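Local coordinates for probable M18-family aminopeptidase 1 (Thermotoga maritima, PDB 2GLF) that acts as an M18-family metal-dependent aminopeptidase, removing residues from the amino-terminal end of peptides, probably with zinc as its natural cofactor, at the interface of chains A and B. Coordinates in Å, arbitrary orientation; residue numbers count along the deposited sequence, not the author numbering. Chains: chain A/B, Probable M18-family aminopeptidase 1.

Contact 1: the interface of chains A and B. Residues chain A 191-194; chain B 6, 8-9.
The loop of chain A that follows strand 185-189, represented by A:Ile191 to A:Ser194, meets the 3-10 helix 7-9 of chain B and B:Asn6 just before it. This is part of a two-fold symmetric interface between two copies of the M18 enzyme, where the amino-terminal segment of one chain leans on a loop of the other, and it may serve assembly. B:His9 makes the polar link. Its imidazole NE2 gives a hydrogen bond to the backbone carbonyl oxygen O of A:Pro192 at 3.1 Å. The bond is bent, 141° at the hydrogen. NE2 lies well above the carbonyl plane, 46° out of it, rather than along a lone pair. The oxygen is in turn tilted from the imidazole plane. A first torsion that puts CG of B:His9 anti to its carbonyl carbon, chi1 -71°, carries the ring across to the loop. The same ring also has apolar neighbours: its CE1 is 3.7 Å from CG of the A:Pro192 pyrrolidine, the two side chains meeting at a slant. A:Ser194 comes near CE1 as well, but it is poorly ordered and its share is doubtful.

Earlier in the loop, A:Ile191 packs on B:Trp8, the two side chains crossing at about a right angle. The branched CB of A:Ile191 sits over one face of the indole, 4.0 Å from the centroid of the five-membered ring and shifted toward the rim, a CH-pi contact. Its CG1 lies alongside, 3.9 Å from CB of B:Trp8, so the isoleucine spans both the ring and the stem of the tryptophan.

A:Pro192 and B:Asn6 reach toward each other tip to tip. The asparagine amide has a second task inside chain B. Its oxygen OD1 accepts a hydrogen bond from the backbone N of B:Trp8 at 2.8 Å, with the donor in the carbonyl plane. This capping of the helix start should fix how the amide is turned, while its nitrogen ND2 faces CD of A:Pro192 at 3.3 Å.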
# COMPACT_ATOMS: atom_id res chain seq x y z
N ILE A 191 -14.87 -46.43 -2.77
CA ILE A 191 -14.83 -47.76 -2.16
C ILE A 191 -13.51 -48.46 -2.50
O ILE A 191 -13.10 -48.53 -3.65
CB ILE A 191 -16.07 -48.64 -2.58
CG1 ILE A 191 -15.81 -50.12 -2.29
CG2 ILE A 191 -16.44 -48.41 -4.02
CD1 ILE A 191 -14.95 -50.83 -3.32
N PRO A 192 -12.81 -48.98 -1.47
CA PRO A 192 -11.53 -49.69 -1.58
C PRO A 192 -11.65 -51.17 -1.93
O PRO A 192 -12.62 -51.83 -1.56
CB PRO A 192 -10.91 -49.48 -0.21
CG PRO A 192 -12.11 -49.59 0.68
CD PRO A 192 -13.16 -48.77 -0.05
N LEU A 193 -10.64 -51.67 -2.63
CA LEU A 193 -10.61 -53.07 -3.04
C LEU A 193 -10.05 -53.92 -1.90
O LEU A 193 -8.85 -53.90 -1.66
CB LEU A 193 -9.71 -53.25 -4.26
CG LEU A 193 -10.10 -54.29 -5.31
CD1 LEU A 193 -8.86 -54.70 -6.09
CD2 LEU A 193 -10.72 -55.51 -4.65
N SER A 194 -10.91 -54.64 -1.21
CA SER A 194 -10.44 -55.48 -0.12
C SER A 194 -9.26 -56.29 -0.64
O SER A 194 -9.33 -56.89 -1.71
CB SER A 194 -11.55 -56.43 0.35
OG SER A 194 -11.11 -57.22 1.44
N ASN B 6 -14.10 -49.64 6.97
CA ASN B 6 -14.88 -49.09 5.87
C ASN B 6 -16.21 -49.85 5.78
O ASN B 6 -16.24 -51.08 5.68
CB ASN B 6 -14.10 -49.21 4.56
CG ASN B 6 -14.81 -48.55 3.41
OD1 ASN B 6 -15.92 -48.94 3.06
ND2 ASN B 6 -14.18 -47.55 2.82
N TRP B 8 -18.33 -50.33 3.44
CA TRP B 8 -18.49 -51.20 2.27
C TRP B 8 -17.96 -52.61 2.51
O TRP B 8 -18.29 -53.54 1.78
CB TRP B 8 -17.80 -50.60 1.04
CG TRP B 8 -18.42 -49.34 0.52
CD1 TRP B 8 -17.99 -48.06 0.74
CD2 TRP B 8 -19.61 -49.22 -0.27
NE1 TRP B 8 -18.83 -47.16 0.13
CE2 TRP B 8 -19.84 -47.84 -0.50
CE3 TRP B 8 -20.51 -50.15 -0.81
CZ2 TRP B 8 -20.93 -47.37 -1.24
CZ3 TRP B 8 -21.60 -49.68 -1.55
CH2 TRP B 8 -21.79 -48.30 -1.75
N HIS B 9 -17.13 -52.77 3.54
CA HIS B 9 -16.55 -54.07 3.86
C HIS B 9 -17.25 -54.76 5.04
O HIS B 9 -16.84 -55.85 5.44
CB HIS B 9 -15.07 -53.90 4.20
CG HIS B 9 -14.21 -53.59 3.02
ND1 HIS B 9 -12.89 -53.18 3.14
CD2 HIS B 9 -14.46 -53.66 1.69
CE1 HIS B 9 -12.37 -53.01 1.94
NE2 HIS B 9 -13.30 -53.30 1.04

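Contact 2: the interface of chains A and B. Residues chain A 173-176; chain B 172-175.
With CG held between its backbone N and its carbonyl carbon, chi1 81°, B:Asp172 swings its carboxylate across to A:Ser176, beside a short antiparallel beta bridge that pairs A:Lys174 with B:Lys174 in this M18-family enzyme. The carboxylate oxygen OD1 accepts a hydrogen bond from the backbone N of A:Ser176 at 2.9 Å, using its anti lone pair, the one turned away from the other oxygen. The hydroxyl OG of A:Ser176 is modelled too near the same oxygen to be trusted, and no second bond should be read from it.

Two backbone bonds hold the bridge on either side of the paired lysines. The N of B:Ile175 donates to the carbonyl O of A:Ala173 at 2.7 Å, and the N of A:Ile175 donates to the O of B:Ala173 at 3.3 Å. Between them the CA atoms of A:Lys174 and B:Lys174 approach to 3.6 Å, where the two segments run past each other in opposite directions.

The side chain of A:Lys174 crosses B:Asp172 obliquely, passing beside the carboxylate, its CD 3.8 Å from the carboxylate carbon CG. Bends further along the chain leave its ammonium NZ 5.6 Å from OD1, too far for a salt bridge, although the opposite charges may still favour each other.

The isoleucines break the local symmetry. B:Ile175, with CG1 anti to its backbone N (chi1 -170°), is turned differently from A:Ile175, yet the CD1 methyls of the two meet at 3.8 Å. The side chains cross at about a right angle, while CB of A:Ile175 packs against CB of B:Asp172.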
# COMPACT_ATOMS: atom_id res chain seq x y z
N ALA A 173 -10.07 -14.42 -1.44
CA ALA A 173 -9.21 -14.07 -2.57
C ALA A 173 -9.98 -13.59 -3.80
O ALA A 173 -11.21 -13.68 -3.85
CB ALA A 173 -8.34 -15.26 -2.95
N LYS A 174 -9.25 -13.08 -4.79
CA LYS A 174 -9.86 -12.59 -6.03
C LYS A 174 -10.01 -13.75 -7.01
O LYS A 174 -9.28 -14.74 -6.93
CB LYS A 174 -9.01 -11.49 -6.66
CG LYS A 174 -7.65 -11.94 -7.16
CD LYS A 174 -6.92 -10.80 -7.87
CE LYS A 174 -6.46 -9.72 -6.90
NZ LYS A 174 -5.39 -10.20 -5.99
N ILE A 175 -10.97 -13.63 -7.92
CA ILE A 175 -11.24 -14.67 -8.91
C ILE A 175 -10.01 -15.23 -9.63
O ILE A 175 -9.95 -16.43 -9.92
CB ILE A 175 -12.25 -14.17 -9.95
CG1 ILE A 175 -13.57 -13.88 -9.26
CG2 ILE A 175 -12.45 -15.22 -11.03
CD1 ILE A 175 -14.10 -15.08 -8.51
N SER A 176 -9.05 -14.36 -9.95
CA SER A 176 -7.83 -14.80 -10.62
C SER A 176 -7.22 -15.97 -9.85
O SER A 176 -6.77 -16.94 -10.45
CB SER A 176 -6.82 -13.65 -10.71
OG SER A 176 -7.24 -12.66 -11.63
N ASP B 172 -11.65 -8.63 -11.91
CA ASP B 172 -11.75 -9.66 -10.87
C ASP B 172 -11.48 -9.11 -9.47
O ASP B 172 -10.35 -8.77 -9.11
CB ASP B 172 -10.80 -10.83 -11.16
CG ASP B 172 -9.37 -10.55 -10.75
OD1 ASP B 172 -8.68 -11.51 -10.34
OD2 ASP B 172 -8.93 -9.39 -10.85
N ALA B 173 -12.54 -9.02 -8.69
CA ALA B 173 -12.44 -8.53 -7.32
C ALA B 173 -12.41 -9.76 -6.42
O ALA B 173 -12.44 -10.90 -6.90
CB ALA B 173 -13.63 -7.66 -6.99
N LYS B 174 -12.32 -9.54 -5.11
CA LYS B 174 -12.32 -10.66 -4.19
C LYS B 174 -13.68 -11.33 -4.31
O LYS B 174 -14.68 -10.67 -4.62
CB LYS B 174 -12.08 -10.21 -2.75
CG LYS B 174 -10.67 -9.73 -2.47
CD LYS B 174 -10.50 -8.29 -2.87
CE LYS B 174 -11.42 -7.40 -2.04
NZ LYS B 174 -11.19 -7.60 -0.58
N ILE B 175 -13.72 -12.63 -4.09
CA ILE B 175 -14.97 -13.37 -4.16
C ILE B 175 -16.04 -12.64 -3.35
O ILE B 175 -17.24 -12.79 -3.62
CB ILE B 175 -14.78 -14.79 -3.62
CG1 ILE B 175 -16.01 -15.62 -3.93
CG2 ILE B 175 -14.50 -14.75 -2.13
CD1 ILE B 175 -16.26 -15.77 -5.41

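About 40 Å separates the C-alpha centres of contact 1 and contact 2, and they have no residue in common. Both belong to one two-fold symmetric interface between identical chains. Contact 2 pairs equivalent stretches of the two copies, as expected close to the symmetry axis. Contact 1 joins two different regions, a loop of one chain and the amino-terminal segment of the other, and so recurs with the chains exchanged. Together they would hold a pair of chains near its axis and farther out. The deposited assembly holds twelve chains, and such a dimer may be its building unit, though these contacts alone do not show that.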